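Local structure of endoglucanase (Uncultured bacterium, 3X17) at residues R399-L402 and V403-L407. The protein is a family 9 glycoside hydrolase that probably cleaves internal beta-1,4-glucosidic bonds of cellulose and related glucans. Residues are numbered along the deposited sequence; the frame is centred on the assembly and turned at random.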
loop_
_atom_site.group_PDB
_atom_site.type_symbol
_atom_site.label_atom_id
_atom_site.label_comp_id
_atom_site.label_asym_id
_atom_site.label_seq_id
_atom_site.Cartn_x
_atom_site.Cartn_y
_atom_site.Cartn_z
ATOM N N ARG A 399 -19.869 -18.807 -4.732
ATOM C CA ARG A 399 -18.864 -18.404 -5.671
ATOM C C ARG A 399 -19.431 -17.359 -6.611
ATOM O O ARG A 399 -18.806 -16.312 -6.819
ATOM C CB ARG A 399 -18.285 -19.584 -6.424
ATOM C CG ARG A 399 -17.460 -19.154 -7.624
ATOM C CD ARG A 399 -16.230 -20.031 -7.868
ATOM N NE ARG A 399 -16.338 -21.391 -7.337
ATOM C CZ ARG A 399 -15.347 -22.028 -6.693
ATOM N NH1 ARG A 399 -14.200 -21.399 -6.425
ATOM N NH2 ARG A 399 -15.515 -23.282 -6.267
ATOM N N ALA A 400 -20.663 -17.578 -7.080
ATOM C CA ALA A 400 -21.296 -16.635 -8.012
ATOM C C ALA A 400 -21.588 -15.308 -7.342
ATOM O O ALA A 400 -21.493 -14.269 -7.972
ATOM C CB ALA A 400 -22.596 -17.219 -8.626
ATOM N N ARG A 401 -21.953 -15.333 -6.068
ATOM C CA ARG A 401 -22.117 -14.074 -5.327
ATOM C C ARG A 401 -20.798 -13.309 -5.170
ATOM O O ARG A 401 -20.728 -12.106 -5.428
ATOM C CB ARG A 401 -22.791 -14.312 -3.964
ATOM C CG ARG A 401 -24.288 -14.556 -4.115
ATOM C CD ARG A 401 -24.852 -15.226 -2.888
ATOM N NE ARG A 401 -24.800 -14.332 -1.735
ATOM C CZ ARG A 401 -25.039 -14.717 -0.491
ATOM N NH1 ARG A 401 -25.379 -15.983 -0.249
ATOM N NH2 ARG A 401 -24.929 -13.844 0.506
ATOM N N LEU A 402 -19.732 -14.039 -4.868
ATOM C CA LEU A 402 -18.417 -13.437 -4.707
ATOM C C LEU A 402 -17.950 -12.787 -6.000
ATOM O O LEU A 402 -17.476 -11.643 -5.992
ATOM C CB LEU A 402 -17.412 -14.491 -4.231
ATOM C CG LEU A 402 -17.764 -15.140 -2.883
ATOM C CD1 LEU A 402 -16.744 -16.181 -2.459
ATOM C CD2 LEU A 402 -18.001 -14.101 -1.792
ATOM N N VAL A 403 -18.189 -13.471 -7.121
ATOM C CA VAL A 403 -17.741 -12.976 -8.420
ATOM C C VAL A 403 -18.436 -11.658 -8.724
ATOM O O VAL A 403 -17.786 -10.662 -9.062
ATOM C CB VAL A 403 -17.970 -14.017 -9.577
ATOM C CG1 VAL A 403 -17.859 -13.341 -10.929
ATOM C CG2 VAL A 403 -16.932 -15.150 -9.513
ATOM N N GLN A 404 -19.766 -11.673 -8.642
ATOM C CA GLN A 404 -20.583 -10.480 -8.879
ATOM C C GLN A 404 -20.139 -9.259 -8.031
ATOM O O GLN A 404 -20.080 -8.132 -8.533
ATOM C CB GLN A 404 -22.058 -10.821 -8.605
ATOM C CG GLN A 404 -22.950 -9.598 -8.391
ATOM C CD GLN A 404 -23.529 -9.497 -6.982
ATOM O OE1 GLN A 404 -24.147 -8.481 -6.631
ATOM N NE2 GLN A 404 -23.344 -10.547 -6.168
ATOM N N ARG A 405 -19.853 -9.474 -6.744
ATOM C CA ARG A 405 -19.324 -8.400 -5.911
ATOM C C ARG A 405 -17.958 -7.899 -6.372
ATOM O O ARG A 405 -17.717 -6.690 -6.418
ATOM C CB ARG A 405 -19.327 -8.800 -4.439
ATOM C CG ARG A 405 -20.692 -9.267 -3.982
ATOM C CD ARG A 405 -21.085 -8.688 -2.652
ATOM N NE ARG A 405 -22.466 -8.217 -2.654
ATOM C CZ ARG A 405 -23.545 -8.971 -2.421
ATOM N NH1 ARG A 405 -23.441 -10.288 -2.202
ATOM N NH2 ARG A 405 -24.747 -8.399 -2.424
ATOM N N ILE A 406 -17.108 -8.809 -6.837
ATOM C CA ILE A 406 -15.799 -8.403 -7.339
ATOM C C ILE A 406 -15.935 -7.494 -8.567
ATOM O O ILE A 406 -15.266 -6.451 -8.662
ATOM C CB ILE A 406 -14.912 -9.623 -7.649
ATOM C CG1 ILE A 406 -14.528 -10.329 -6.350
ATOM C CG2 ILE A 406 -13.651 -9.199 -8.413
ATOM C CD1 ILE A 406 -13.789 -11.657 -6.537
ATOM N N LEU A 407 -16.844 -7.852 -9.478
ATOM C CA LEU A 407 -17.011 -7.073 -10.709
ATOM C C LEU A 407 -17.722 -5.746 -10.465
ATOM O O LEU A 407 -17.381 -4.717 -11.072
ATOM C CB LEU A 407 -17.719 -7.890 -11.799
ATOM C CG LEU A 407 -17.040 -9.230 -12.166
ATOM C CD1 LEU A 407 -17.992 -10.037 -13.066
ATOM C CD2 LEU A 407 -15.687 -9.023 -12.884
#
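Gln404 carries CG opposite the main-chain N (chi1 162°), and a bend at chi2 (-115°) turns the side-chain amide back toward Arg401 in the preceding turn. There Gln404 NE2 reaches Arg401 O at 3.1 Å, a weak bond because the N-H points well off line. Arg401 O also takes the regular turn bond from Arg405 N at 3.1 Å. Arg405 CG comes within 3.2 Å of Arg401 O. Bends at chi2 and chi3 bring the Arg405 guanidinium back alongside Arg401, edge toward edge, Arg405 NH1 lying 4.3 Å from Arg401 NE. Gln404 NE2 sits over one face of the Arg405 group, offset toward its rim. The like charges probably repel somewhat, but Arg401 turns NH2 to Ala364 O, a hydrogen bond beyond this helix. On the buried side Ile406 CG1 rests on Leu402 O at 3.2 Å, while Leu402 packs on Tyr384 and Val388 of helix 381-390 and Ile406 meets Leu452 of helix 435-452. Successive i to i+4 bonds, Val403 N to Arg399 O through Ile406 N to Leu402 O, mark a regular amphipathic alpha-helix, here part of helix 396-418 in the (alpha/alpha)6-barrel catalytic domain.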